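Local coordinates for protein L-lactate dehydrogenase (Trichomonas vaginalis, PDB 4UUL) that probably interconverts pyruvate and L-lactate with NAD(H) as cofactor, as a lactate dehydrogenase that belongs to the malate dehydrogenase branch of its superfamily, at residues B[183-196]-B[306-320]. The protein carries 1 engineered substitution. Residues are numbered along the deposited sequence; the frame is centred on the assembly and turned at random. Where two conformers were deposited one is given.
Sequences WGNHGESMVADLTQ and NDWLREKLDFTEKDL
Asp319 OD2 gathers the polar contacts: it accepts from Ser189 OG at 2.7 Å on its anti side and from Asn185 ND2 at 2.9 Å. The two donors reach it from opposite faces of the carboxylate, the amide from well above the plane with an N-H...O angle of 161°. In Thr316, chi1 of -166° sets OG1 opposite the backbone N, where it meets the loop, and leaves CG2 to pack on Gly184 CA. Thr316 OG1 accepts from Asn185 N at 2.9 Å and lies 2.8 Å from Ser189 OG. One water donates to His186 O and Asp319 OD2 and accepts from Ser189 N; another donates to both Ser189 O and Lys312 O.

Apolar contacts follow along strand 191-193, which runs roughly antiparallel to helical residues 307-320 (154°). Val191 spreads its methyls over Leu309, Lys312 and Thr316, with CG1 3.7 Å from Leu309 CD1. That same leucine methyl makes a CH-pi contact 4.3 Å from the centroid of the five-membered ring of Trp183, while Leu313 CD2 packs 3.6 Å from Trp183 CB. Trp183 NE1 meets Asp193 OD2 on its anti side and Gln196 NE2 uses its syn lone pair, holding the carboxylate beside Leu309; Gln196 NE2 also bonds Lys304 O.

His186, the predicted proton acceptor, bonds Asp158 through NE2 and Asp132 through ND1, its side chain no nearer than 7.6 Å to segment 306-320. The chemistry is consistent with Thr316 and Asp319 steadying the loop on either side of this histidine, through Asn185 before it and Ser189 after it.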
loop_
_atom_site.group_PDB
_atom_site.type_symbol
_atom_site.label_atom_id
_atom_site.label_comp_id
_atom_site.label_asym_id
_atom_site.label_seq_id
_atom_site.Cartn_x
_atom_site.Cartn_y
_atom_site.Cartn_z
ATOM N N TRP B 183 -14.616 -14.833 17.037
ATOM C CA TRP B 183 -14.073 -15.936 17.817
ATOM C C TRP B 183 -13.928 -17.207 16.958
ATOM O O TRP B 183 -14.746 -17.448 16.060
ATOM C CB TRP B 183 -15.006 -16.338 18.974
ATOM C CG TRP B 183 -15.471 -15.326 19.958
ATOM C CD1 TRP B 183 -16.462 -14.406 19.789
ATOM C CD2 TRP B 183 -15.060 -15.225 21.326
ATOM N NE1 TRP B 183 -16.691 -13.734 20.968
ATOM C CE2 TRP B 183 -15.846 -14.224 21.932
ATOM C CE3 TRP B 183 -14.092 -15.887 22.097
ATOM C CZ2 TRP B 183 -15.711 -13.888 23.271
ATOM C CZ3 TRP B 183 -14.002 -15.583 23.449
ATOM C CH2 TRP B 183 -14.790 -14.586 24.005
ATOM N N GLY B 184 -12.967 -18.040 17.324
ATOM C CA GLY B 184 -12.942 -19.401 16.829
ATOM C C GLY B 184 -12.191 -19.558 15.540
ATOM O O GLY B 184 -11.088 -19.020 15.350
ATOM N N ASN B 185 -12.786 -20.335 14.654
ATOM C CA ASN B 185 -12.211 -20.674 13.340
ATOM C C ASN B 185 -12.612 -19.639 12.308
ATOM O O ASN B 185 -13.560 -18.960 12.439
ATOM C CB ASN B 185 -12.733 -22.044 12.901
ATOM C CG ASN B 185 -11.874 -22.713 11.850
ATOM O OD1 ASN B 185 -10.813 -22.158 11.459
ATOM N ND2 ASN B 185 -12.331 -23.866 11.339
ATOM N N HIS B 186 -11.932 -19.658 11.189
ATOM C CA HIS B 186 -12.534 -19.189 9.863
ATOM C C HIS B 186 -13.483 -20.186 9.307
ATOM O O HIS B 186 -13.665 -21.269 9.879
ATOM C CB HIS B 186 -11.464 -18.907 8.870
ATOM C CG HIS B 186 -10.933 -17.523 9.086
ATOM N ND1 HIS B 186 -9.650 -17.266 9.493
ATOM C CD2 HIS B 186 -11.546 -16.312 9.021
ATOM C CE1 HIS B 186 -9.462 -15.960 9.570
ATOM N NE2 HIS B 186 -10.625 -15.367 9.385
ATOM N N GLY B 187 -14.096 -19.881 8.203
ATOM C CA GLY B 187 -15.055 -20.753 7.573
ATOM C C GLY B 187 -16.376 -20.547 8.193
ATOM O O GLY B 187 -16.623 -19.562 8.941
ATOM N N GLU B 188 -17.218 -21.520 7.907
ATOM C CA GLU B 188 -18.592 -21.524 8.281
ATOM C C GLU B 188 -18.786 -21.378 9.763
ATOM O O GLU B 188 -19.805 -20.855 10.137
ATOM C CB GLU B 188 -19.268 -22.806 7.758
ATOM C CG GLU B 188 -19.380 -22.871 6.232
ATOM C CD GLU B 188 -20.106 -24.107 5.733
ATOM O OE1 GLU B 188 -20.535 -24.937 6.568
ATOM O OE2 GLU B 188 -20.245 -24.244 4.502
ATOM N N SER B 189 -17.861 -21.853 10.609
ATOM C CA SER B 189 -18.110 -21.844 12.023
ATOM C C SER B 189 -17.683 -20.576 12.757
ATOM O O SER B 189 -17.859 -20.457 13.949
ATOM C CB SER B 189 -17.490 -23.064 12.723
ATOM O OG SER B 189 -16.110 -22.927 12.849
ATOM N N MET B 190 -17.057 -19.618 12.069
ATOM C CA MET B 190 -16.579 -18.401 12.704
ATOM C C MET B 190 -17.722 -17.730 13.442
ATOM O O MET B 190 -18.859 -17.674 12.972
ATOM C CB MET B 190 -16.104 -17.446 11.654
ATOM C CG MET B 190 -15.296 -16.287 12.125
ATOM S SD MET B 190 -14.710 -15.219 10.786
ATOM C CE MET B 190 -16.243 -14.615 10.092
ATOM N N VAL B 191 -17.403 -17.177 14.612
ATOM C CA VAL B 191 -18.404 -16.531 15.449
ATOM C C VAL B 191 -18.191 -15.005 15.383
ATOM O O VAL B 191 -17.236 -14.483 15.974
ATOM C CB VAL B 191 -18.305 -17.008 16.909
ATOM C CG1 VAL B 191 -19.496 -16.417 17.652
ATOM C CG2 VAL B 191 -18.291 -18.518 17.001
ATOM N N ALA B 192 -19.068 -14.298 14.676
ATOM C CA ALA B 192 -19.021 -12.826 14.624
ATOM C C ALA B 192 -19.971 -12.360 15.745
ATOM O O ALA B 192 -21.203 -12.313 15.590
ATOM C CB ALA B 192 -19.445 -12.333 13.240
ATOM N N ASP B 193 -19.386 -12.074 16.882
ATOM C CA ASP B 193 -20.105 -11.819 18.118
ATOM C C ASP B 193 -20.354 -10.333 18.339
ATOM O O ASP B 193 -19.395 -9.531 18.418
ATOM C CB ASP B 193 -19.251 -12.360 19.257
ATOM C CG ASP B 193 -19.832 -12.122 20.653
ATOM O OD1 ASP B 193 -21.056 -11.965 20.786
ATOM O OD2 ASP B 193 -19.019 -12.132 21.610
ATOM N N LEU B 194 -21.620 -9.963 18.385
ATOM C CA LEU B 194 -22.060 -8.631 18.710
ATOM C C LEU B 194 -22.592 -8.512 20.111
ATOM O O LEU B 194 -23.062 -7.429 20.477
ATOM C CB LEU B 194 -23.124 -8.169 17.715
ATOM C CG LEU B 194 -22.685 -8.106 16.254
ATOM C CD1 LEU B 194 -23.799 -7.531 15.352
ATOM C CD2 LEU B 194 -21.330 -7.366 16.052
ATOM N N THR B 195 -22.602 -9.596 20.877
ATOM C CA THR B 195 -23.270 -9.582 22.200
ATOM C C THR B 195 -22.561 -8.779 23.283
ATOM O O THR B 195 -23.181 -8.473 24.299
ATOM C CB THR B 195 -23.575 -10.985 22.721
ATOM O OG1 THR B 195 -22.371 -11.638 23.065
ATOM C CG2 THR B 195 -24.325 -11.791 21.704
ATOM N N GLN B 196 -21.284 -8.436 23.071
ATOM C CA GLN B 196 -20.563 -7.558 23.985
ATOM C C GLN B 196 -20.614 -6.110 23.526
ATOM O O GLN B 196 -20.304 -5.208 24.294
ATOM C CB GLN B 196 -19.081 -7.892 24.065
ATOM C CG GLN B 196 -18.699 -9.350 23.820
ATOM C CD GLN B 196 -19.178 -10.302 24.897
ATOM O OE1 GLN B 196 -19.389 -9.930 26.091
ATOM N NE2 GLN B 196 -19.282 -11.562 24.518
ATOM N N ASN B 306 -23.255 -15.751 26.850
ATOM C CA ASN B 306 -24.660 -16.102 26.938
ATOM C C ASN B 306 -24.873 -17.451 26.261
ATOM O O ASN B 306 -23.937 -18.060 25.752
ATOM C CB ASN B 306 -25.627 -14.998 26.450
ATOM C CG ASN B 306 -25.544 -14.727 24.972
ATOM O OD1 ASN B 306 -24.926 -15.463 24.187
ATOM N ND2 ASN B 306 -26.148 -13.624 24.567
ATOM N N ASP B 307 -26.085 -17.974 26.304
ATOM C CA ASP B 307 -26.338 -19.314 25.783
ATOM C C ASP B 307 -26.038 -19.384 24.295
ATOM O O ASP B 307 -25.475 -20.350 23.822
ATOM C CB ASP B 307 -27.796 -19.763 26.043
ATOM C CG ASP B 307 -28.071 -20.046 27.482
ATOM O OD1 ASP B 307 -27.115 -20.196 28.262
ATOM O OD2 ASP B 307 -29.258 -20.127 27.831
ATOM N N TRP B 308 -26.378 -18.351 23.549
ATOM C CA TRP B 308 -26.083 -18.311 22.127
ATOM C C TRP B 308 -24.587 -18.399 21.884
ATOM O O TRP B 308 -24.114 -19.229 21.102
ATOM C CB TRP B 308 -26.638 -17.032 21.487
ATOM C CG TRP B 308 -26.235 -16.862 20.036
ATOM C CD1 TRP B 308 -26.870 -17.387 18.950
ATOM C CD2 TRP B 308 -25.105 -16.133 19.520
ATOM N NE1 TRP B 308 -26.198 -17.046 17.789
ATOM C CE2 TRP B 308 -25.121 -16.279 18.113
ATOM C CE3 TRP B 308 -24.092 -15.392 20.109
ATOM C CZ2 TRP B 308 -24.176 -15.695 17.285
ATOM C CZ3 TRP B 308 -23.151 -14.786 19.271
ATOM C CH2 TRP B 308 -23.196 -14.976 17.884
ATOM N N LEU B 309 -23.818 -17.583 22.577
ATOM C CA LEU B 309 -22.380 -17.566 22.373
ATOM C C LEU B 309 -21.759 -18.870 22.809
ATOM O O LEU B 309 -20.835 -19.387 22.153
ATOM C CB LEU B 309 -21.742 -16.349 23.079
ATOM C CG LEU B 309 -20.225 -16.209 22.823
ATOM C CD1 LEU B 309 -19.861 -16.171 21.324
ATOM C CD2 LEU B 309 -19.690 -14.962 23.524
ATOM N N ARG B 310 -22.257 -19.453 23.892
ATOM C CA ARG B 310 -21.685 -20.726 24.375
ATOM C C ARG B 310 -21.790 -21.780 23.282
ATOM O O ARG B 310 -20.845 -22.500 22.989
ATOM C CB ARG B 310 -22.436 -21.198 25.623
ATOM C CG ARG B 310 -21.920 -22.518 26.268
ATOM C CD ARG B 310 -20.609 -22.282 26.965
ATOM N NE ARG B 310 -19.480 -22.503 26.078
ATOM C CZ ARG B 310 -18.260 -22.014 26.287
ATOM N NH1 ARG B 310 -18.009 -21.209 27.317
ATOM N NH2 ARG B 310 -17.289 -22.286 25.457
ATOM N N GLU B 311 -22.969 -21.892 22.689
ATOM C CA GLU B 311 -23.210 -22.865 21.655
ATOM C C GLU B 311 -22.313 -22.588 20.444
ATOM O O GLU B 311 -21.716 -23.508 19.884
ATOM C CB GLU B 311 -24.707 -22.908 21.285
ATOM C CG GLU B 311 -25.070 -23.974 20.245
ATOM C CD GLU B 311 -26.554 -24.027 19.918
ATOM O OE1 GLU B 311 -27.365 -23.451 20.681
ATOM O OE2 GLU B 311 -26.911 -24.661 18.897
ATOM N N LYS B 312 -22.184 -21.334 20.048
ATOM C CA LYS B 312 -21.358 -20.997 18.897
ATOM C C LYS B 312 -19.879 -21.323 19.152
ATOM O O LYS B 312 -19.204 -21.826 18.279
ATOM C CB LYS B 312 -21.485 -19.508 18.547
ATOM C CG LYS B 312 -22.806 -19.051 18.032
ATOM C CD LYS B 312 -23.210 -19.712 16.741
ATOM C CE LYS B 312 -22.468 -19.120 15.586
ATOM N NZ LYS B 312 -22.880 -19.785 14.299
ATOM N N LEU B 313 -19.401 -20.980 20.338
ATOM C CA LEU B 313 -18.029 -21.274 20.735
ATOM C C LEU B 313 -17.757 -22.772 20.745
ATOM O O LEU B 313 -16.737 -23.237 20.279
ATOM C CB LEU B 313 -17.675 -20.680 22.120
ATOM C CG LEU B 313 -17.600 -19.164 22.197
ATOM C CD1 LEU B 313 -17.347 -18.732 23.631
ATOM C CD2 LEU B 313 -16.509 -18.609 21.305
ATOM N N ASP B 314 -18.700 -23.535 21.282
ATOM C CA ASP B 314 -18.549 -24.981 21.341
ATOM C C ASP B 314 -18.507 -25.575 19.944
ATOM O O ASP B 314 -17.737 -26.487 19.659
ATOM C CB ASP B 314 -19.701 -25.576 22.147
ATOM C CG ASP B 314 -19.664 -25.200 23.623
ATOM O OD1 ASP B 314 -18.637 -24.709 24.127
ATOM O OD2 ASP B 314 -20.735 -25.394 24.266
ATOM N N PHE B 315 -19.344 -25.067 19.051
ATOM C CA PHE B 315 -19.405 -25.621 17.702
ATOM C C PHE B 315 -18.096 -25.329 16.954
ATOM O O PHE B 315 -17.557 -26.177 16.242
ATOM C CB PHE B 315 -20.582 -25.005 16.945
ATOM C CG PHE B 315 -20.816 -25.566 15.599
ATOM C CD1 PHE B 315 -21.611 -26.692 15.433
ATOM C CD2 PHE B 315 -20.290 -24.963 14.486
ATOM C CE1 PHE B 315 -21.861 -27.206 14.175
ATOM C CE2 PHE B 315 -20.494 -25.480 13.215
ATOM C CZ PHE B 315 -21.305 -26.605 13.054
ATOM N N THR B 316 -17.554 -24.106 17.067
ATOM C CA THR B 316 -16.331 -23.747 16.350
ATOM C C THR B 316 -15.138 -24.437 16.994
ATOM O O THR B 316 -14.203 -24.854 16.295
ATOM C CB THR B 316 -16.182 -22.232 16.217
ATOM O OG1 THR B 316 -15.160 -21.949 15.240
ATOM C CG2 THR B 316 -15.763 -21.573 17.528
ATOM N N GLU B 317 -15.147 -24.649 18.302
ATOM C CA GLU B 317 -14.124 -25.458 18.954
ATOM C C GLU B 317 -14.096 -26.869 18.397
ATOM O O GLU B 317 -13.050 -27.408 18.016
ATOM C CB GLU B 317 -14.368 -25.491 20.457
ATOM C CG GLU B 317 -13.452 -26.406 21.282
ATOM C CD GLU B 317 -13.947 -26.528 22.701
ATOM O OE1 GLU B 317 -15.114 -26.872 22.910
ATOM O OE2 GLU B 317 -13.180 -26.301 23.575
ATOM N N LYS B 318 -15.273 -27.489 18.335
ATOM C CA LYS B 318 -15.386 -28.846 17.790
ATOM C C LYS B 318 -14.855 -28.877 16.342
ATOM O O LYS B 318 -14.112 -29.774 15.938
ATOM C CB LYS B 318 -16.866 -29.300 17.862
ATOM C CG LYS B 318 -17.097 -30.688 17.322
ATOM C CD LYS B 318 -18.572 -31.095 17.580
ATOM C CE LYS B 318 -18.964 -32.465 17.062
ATOM N NZ LYS B 318 -18.846 -32.588 15.636
ATOM N N ASP B 319 -15.218 -27.867 15.548
ATOM C CA ASP B 319 -14.773 -27.750 14.160
ATOM C C ASP B 319 -13.250 -27.695 14.083
ATOM O O ASP B 319 -12.636 -28.417 13.277
ATOM C CB ASP B 319 -15.380 -26.492 13.573
ATOM C CG ASP B 319 -15.095 -26.269 12.158
ATOM O OD1 ASP B 319 -15.048 -27.230 11.389
ATOM O OD2 ASP B 319 -14.940 -25.078 11.750
ATOM N N LEU B 320 -12.612 -26.903 14.937
ATOM C CA LEU B 320 -11.146 -26.814 14.908
ATOM C C LEU B 320 -10.481 -28.112 15.269
ATOM O O LEU B 320 -9.492 -28.477 14.637
ATOM C CB LEU B 320 -10.686 -25.695 15.812
ATOM C CG LEU B 320 -10.862 -24.303 15.221
ATOM C CD1 LEU B 320 -10.914 -23.270 16.343
ATOM C CD2 LEU B 320 -9.762 -24.011 14.250
HETATM O O HOH W 1 -15.549 -23.441 9.664
HETATM O O HOH W 2 -20.800 -19.449 12.356
HETATM O O HOH W 3 -19.840 -21.597 15.533
HETATM O O HOH W 4 -22.577 -13.262 25.284
#